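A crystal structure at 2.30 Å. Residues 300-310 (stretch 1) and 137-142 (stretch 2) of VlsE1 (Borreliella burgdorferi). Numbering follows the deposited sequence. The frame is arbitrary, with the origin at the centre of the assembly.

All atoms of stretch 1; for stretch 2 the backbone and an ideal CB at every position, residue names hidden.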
ATOM      1  N   ALA A 300     -12.210 -14.085  -1.206  1.00 21.55           N
ATOM      2  CA  ALA A 300     -11.923 -13.394   0.041  1.00 21.35           C
ATOM      3  C   ALA A 300     -10.566 -12.698   0.056  1.00 22.38           C
ATOM      4  O   ALA A 300     -10.460 -11.543   0.459  1.00 20.90           O
ATOM      5  CB  ALA A 300     -12.015 -14.371   1.203  1.00 20.82           C
ATOM      6  N   ILE A 301      -9.516 -13.392  -0.366  1.00 24.07           N
ATOM      7  CA  ILE A 301      -8.211 -12.751  -0.346  1.00 26.86           C
ATOM      8  C   ILE A 301      -8.123 -11.652  -1.409  1.00 25.37           C
ATOM      9  O   ILE A 301      -7.491 -10.619  -1.206  1.00 25.14           O
ATOM     10  CB  ILE A 301      -7.071 -13.767  -0.562  1.00 30.28           C
ATOM     11  CG1 ILE A 301      -5.727 -13.032  -0.525  1.00 32.47           C
ATOM     12  CG2 ILE A 301      -7.238 -14.463  -1.890  1.00 32.29           C
ATOM     13  CD1 ILE A 301      -5.546 -12.155   0.720  1.00 32.28           C
ATOM     14  N   LYS A 302      -8.768 -11.893  -2.540  1.00 24.91           N
ATOM     15  CA  LYS A 302      -8.803 -10.936  -3.639  1.00 25.61           C
ATOM     16  C   LYS A 302      -9.500  -9.656  -3.163  1.00 24.16           C
ATOM     17  O   LYS A 302      -9.042  -8.546  -3.424  1.00 25.22           O
ATOM     18  CB  LYS A 302      -9.560 -11.565  -4.815  1.00 26.50           C
ATOM     19  CG  LYS A 302      -9.593 -10.763  -6.087  1.00 28.08           C
ATOM     20  CD  LYS A 302     -10.371 -11.504  -7.175  1.00 30.39           C
ATOM     21  CE  LYS A 302     -10.537 -10.651  -8.441  1.00 30.51           C
ATOM     22  NZ  LYS A 302     -11.349  -9.417  -8.185  1.00 30.22           N
ATOM     23  N   GLY A 303     -10.601  -9.821  -2.440  1.00 25.29           N
ATOM     24  CA  GLY A 303     -11.333  -8.671  -1.949  1.00 23.71           C
ATOM     25  C   GLY A 303     -10.515  -7.858  -0.970  1.00 22.98           C
ATOM     26  O   GLY A 303     -10.597  -6.629  -0.949  1.00 26.27           O
ATOM     27  N   ALA A 304      -9.712  -8.548  -0.165  1.00 21.67           N
ATOM     28  CA  ALA A 304      -8.880  -7.903   0.844  1.00 17.28           C
ATOM     29  C   ALA A 304      -7.740  -7.101   0.239  1.00 15.87           C
ATOM     30  O   ALA A 304      -7.523  -5.941   0.591  1.00 15.19           O
ATOM     31  CB  ALA A 304      -8.322  -8.959   1.805  1.00 17.65           C
ATOM     32  N   ALA A 305      -6.998  -7.736  -0.658  1.00 15.26           N
ATOM     33  CA  ALA A 305      -5.869  -7.096  -1.314  1.00 14.77           C
ATOM     34  C   ALA A 305      -6.365  -5.856  -2.040  1.00 16.58           C
ATOM     35  O   ALA A 305      -5.764  -4.782  -1.955  1.00 16.44           O
ATOM     36  CB  ALA A 305      -5.219  -8.071  -2.309  1.00 15.95           C
ATOM     37  N   GLU A 306      -7.479  -6.010  -2.746  1.00 18.26           N
ATOM     38  CA  GLU A 306      -8.055  -4.894  -3.486  1.00 18.45           C
ATOM     39  C   GLU A 306      -8.529  -3.799  -2.543  1.00 18.57           C
ATOM     40  O   GLU A 306      -8.246  -2.616  -2.765  1.00 20.93           O
ATOM     41  CB  GLU A 306      -9.185  -5.398  -4.385  1.00 17.01           C
ATOM     42  CG  GLU A 306      -8.653  -6.221  -5.563  1.00 15.00           C
ATOM     43  CD  GLU A 306      -9.737  -6.903  -6.363  1.00 19.04           C
ATOM     44  OE1 GLU A 306     -10.919  -6.493  -6.261  1.00 19.68           O
ATOM     45  OE2 GLU A 306      -9.398  -7.848  -7.110  1.00 17.56           O
ATOM     46  N   SER A 307      -9.237  -4.169  -1.486  1.00 17.97           N
ATOM     47  CA  SER A 307      -9.679  -3.145  -0.542  1.00 18.52           C
ATOM     48  C   SER A 307      -8.471  -2.499   0.130  1.00 15.71           C
ATOM     49  O   SER A 307      -8.442  -1.288   0.322  1.00 17.64           O
ATOM     50  CB  SER A 307     -10.602  -3.742   0.515  1.00 17.02           C
ATOM     51  OG  SER A 307     -11.857  -4.032  -0.059  1.00 20.55           O
ATOM     52  N   ALA A 308      -7.478  -3.309   0.492  1.00 15.33           N
ATOM     53  CA  ALA A 308      -6.277  -2.774   1.130  1.00 13.09           C
ATOM     54  C   ALA A 308      -5.628  -1.717   0.233  1.00 14.92           C
ATOM     55  O   ALA A 308      -5.268  -0.631   0.690  1.00 10.72           O
ATOM     56  CB  ALA A 308      -5.279  -3.893   1.417  1.00 13.04           C
ATOM     57  N   VAL A 309      -5.467  -2.032  -1.046  1.00 15.83           N
ATOM     58  CA  VAL A 309      -4.852  -1.062  -1.936  1.00 19.08           C
ATOM     59  C   VAL A 309      -5.748   0.158  -2.186  1.00 17.59           C
ATOM     60  O   VAL A 309      -5.277   1.293  -2.146  1.00 18.57           O
ATOM     61  CB  VAL A 309      -4.435  -1.703  -3.271  1.00 19.15           C
ATOM     62  CG1 VAL A 309      -5.604  -2.454  -3.873  1.00 23.45           C
ATOM     63  CG2 VAL A 309      -3.937  -0.624  -4.219  1.00 16.75           C
ATOM     64  N   ARG A 310      -7.038  -0.059  -2.421  1.00 17.67           N
ATOM     65  CA  ARG A 310      -7.939   1.066  -2.638  1.00 14.19           C
ATOM     66  C   ARG A 310      -7.933   2.002  -1.427  1.00 16.26           C
ATOM     67  O   ARG A 310      -8.030   3.220  -1.587  1.00 16.29           O
ATOM     68  CB  ARG A 310      -9.368   0.584  -2.903  1.00 15.58           C
ATOM     69  CG  ARG A 310      -9.608  -0.017  -4.283  1.00 14.90           C
ATOM     70  CD  ARG A 310     -11.096  -0.171  -4.562  1.00 10.48           C
ATOM     71  NE  ARG A 310     -11.722  -1.182  -3.713  1.00 20.54           N
ATOM     72  CZ  ARG A 310     -12.052  -2.406  -4.120  1.00 16.15           C
ATOM     73  NH1 ARG A 310     -11.823  -2.783  -5.371  1.00 18.02           N
ATOM     74  NH2 ARG A 310     -12.610  -3.253  -3.274  1.00 15.85           N
ATOM     75  N   UNK A 137      -2.562  -9.491 -11.191  1.00 17.95           N
ATOM     76  CA  UNK A 137      -3.675  -8.951 -10.432  1.00 17.14           C
ATOM     77  C   UNK A 137      -3.178  -8.507  -9.058  1.00 18.34           C
ATOM     78  O   UNK A 137      -2.223  -9.073  -8.514  1.00 17.67           O
ATOM     79  CB  UNK A 137      -4.798  -9.982 -10.301  1.00 17.14           C
ATOM     80  N   UNK A 138      -3.808  -7.479  -8.507  1.00 19.70           N
ATOM     81  CA  UNK A 138      -3.428  -6.999  -7.188  1.00 21.07           C
ATOM     82  C   UNK A 138      -3.756  -8.140  -6.236  1.00 22.93           C
ATOM     83  O   UNK A 138      -3.073  -8.356  -5.240  1.00 24.13           O
ATOM     84  CB  UNK A 138      -4.147  -5.703  -6.809  1.00 21.07           C
ATOM     85  N   UNK A 139      -4.807  -8.879  -6.576  1.00 25.16           N
ATOM     86  CA  UNK A 139      -5.226 -10.004  -5.766  1.00 26.64           C
ATOM     87  C   UNK A 139      -4.959 -11.342  -6.433  1.00 27.45           C
ATOM     88  O   UNK A 139      -5.858 -12.177  -6.542  1.00 28.88           O
ATOM     89  CB  UNK A 139      -6.715  -9.880  -5.439  1.00 26.64           C
ATOM     90  N   UNK A 140      -3.725 -11.535  -6.892  1.00 26.92           N
ATOM     91  CA  UNK A 140      -3.321 -12.777  -7.530  1.00 27.81           C
ATOM     92  C   UNK A 140      -3.317 -13.881  -6.489  1.00 26.19           C
ATOM     93  O   UNK A 140      -2.712 -13.733  -5.436  1.00 25.98           O
ATOM     94  CB  UNK A 140      -1.947 -12.641  -8.190  1.00 27.81           C
ATOM     95  N   UNK A 141      -3.991 -14.984  -6.794  1.00 26.35           N
ATOM     96  CA  UNK A 141      -4.080 -16.127  -5.890  1.00 26.64           C
ATOM     97  C   UNK A 141      -3.540 -17.390  -6.552  1.00 28.29           C
ATOM     98  O   UNK A 141      -4.011 -17.773  -7.620  1.00 28.52           O
ATOM     99  CB  UNK A 141      -5.528 -16.343  -5.444  1.00 26.64           C
ATOM    100  N   UNK A 142      -2.566 -18.040  -5.915  1.00 30.24           N
ATOM    101  CA  UNK A 142      -1.988 -19.273  -6.458  1.00 30.36           C
ATOM    102  C   UNK A 142      -2.193 -20.476  -5.538  1.00 32.53           C
ATOM    103  O   UNK A 142      -2.070 -20.369  -4.315  1.00 31.38           O
ATOM    104  CB  UNK A 142      -0.492 -19.076  -6.714  1.00 30.36           C
TER

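Stretch 1 is helical throughout, with backbone bonds such as Ala305 N to Ile301 O (3.0 Å) and Val309 N to Ala305 O (2.9 Å). Ile301, Ala305 and Val309 direct their CA-to-CB bonds toward stretch 2, giving it an apolar stripe, while Lys302 NZ and Glu306 OE2 form a salt bridge of 2.7 Å beside it.

At position 137 the ideal CB points toward the helix, but nothing of stretch 1 lies within 5.5 Å of it. Phi/psi of -62/149 is open to most residues, so the helix hardly restricts the choice. The deposited residue is Ala137, whose CB stays 6.0 Å from Glu306 OE2, its nearest atom in stretch 1.

Position 138 is better defined. Its ideal CB points toward the helix and lies 4.6 Å from Val309 CG1, 4.7 Å from Glu306 CG and 5.2 Å from Ala305 CB. These distances leave room for further carbons, and the nearby methyls favour an apolar side chain: Val, Leu, Ile or Met would be reasonable candidates. The deposited residue is Ile138, with chi1 at -76° (m) and chi2 at 165° (t). Its CG2 packs 3.7 Å from Val309 CG1 and 4.1 Å from Ala305 CB, and more of its own surface is covered by the helix than that of any other residue of stretch 2.

Position 139 is decided by closeness. Its CA is 4.3 Å from the CA of Lys302, and an ideal CB would sit 3.0 Å from Lys302 CA, a clash. Phi/psi of -109/51 does not by itself demand glycine; the lack of space makes the case. The deposited residue is Gly139, whose CA lies 4.0 Å from Ala305 CB. Although no direct hydrogen bond joins the stretches, a water bridges them, accepting from Gly139 N at 3.3 Å and donating to Glu306 OE2 at 2.6 Å.

Position 140 turns its CA-to-CB bond away from the helix, with nothing of stretch 1 within 5.5 Å, so polar or charged residues fit as readily as others. It is Glu140; its backbone N makes a weak bond to Ala137 O at 3.3 Å.

At position 141, extended phi/psi of -122/124 suits a beta-branched residue, and the ideal CB points toward the helix, 4.4 Å from Ile301 CG2. Val, Ile or perhaps Leu would serve. The deposited Val141, chi1 at 177° (t), brings CG2 to a tight 3.2 Å from Ile301 CG2.

Position 142 is also extended (-118/139) but out of reach, leaving its identity undetermined by stretch 1. It is Val142, a beta-branched residue compatible with the strand.

Stretch 2, residues 137-142: AIGEVV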
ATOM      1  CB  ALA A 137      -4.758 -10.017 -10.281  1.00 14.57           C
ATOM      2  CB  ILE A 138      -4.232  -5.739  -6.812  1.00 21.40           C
ATOM      3  CG1 ILE A 138      -3.672  -4.533  -7.563  1.00 17.35           C
ATOM      4  CG2 ILE A 138      -4.216  -5.513  -5.303  1.00 20.52           C
ATOM      5  CD1 ILE A 138      -4.601  -3.335  -7.538  1.00 19.02           C
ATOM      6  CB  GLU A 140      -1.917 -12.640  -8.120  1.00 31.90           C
ATOM      7  CG  GLU A 140      -1.906 -12.458  -9.616  1.00 38.86           C
ATOM      8  CD  GLU A 140      -2.547 -13.625 -10.338  1.00 41.31           C
ATOM      9  OE1 GLU A 140      -1.971 -14.732 -10.296  1.00 45.55           O
ATOM     10  OE2 GLU A 140      -3.627 -13.438 -10.938  1.00 43.02           O
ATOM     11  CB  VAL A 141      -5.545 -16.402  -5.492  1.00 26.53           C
ATOM     12  CG1 VAL A 141      -5.624 -17.654  -4.611  1.00 25.20           C
ATOM     13  CG2 VAL A 141      -6.128 -15.179  -4.787  1.00 24.12           C
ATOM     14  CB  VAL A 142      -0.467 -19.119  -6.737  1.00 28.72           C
ATOM     15  CG1 VAL A 142      -0.242 -18.026  -7.764  1.00 31.14           C
ATOM     16  CG2 VAL A 142       0.276 -18.797  -5.462  1.00 26.19           C
TER
HETATM   17  O   HOH W   1      -7.270  -8.084  -8.592  1.00 17.73           O
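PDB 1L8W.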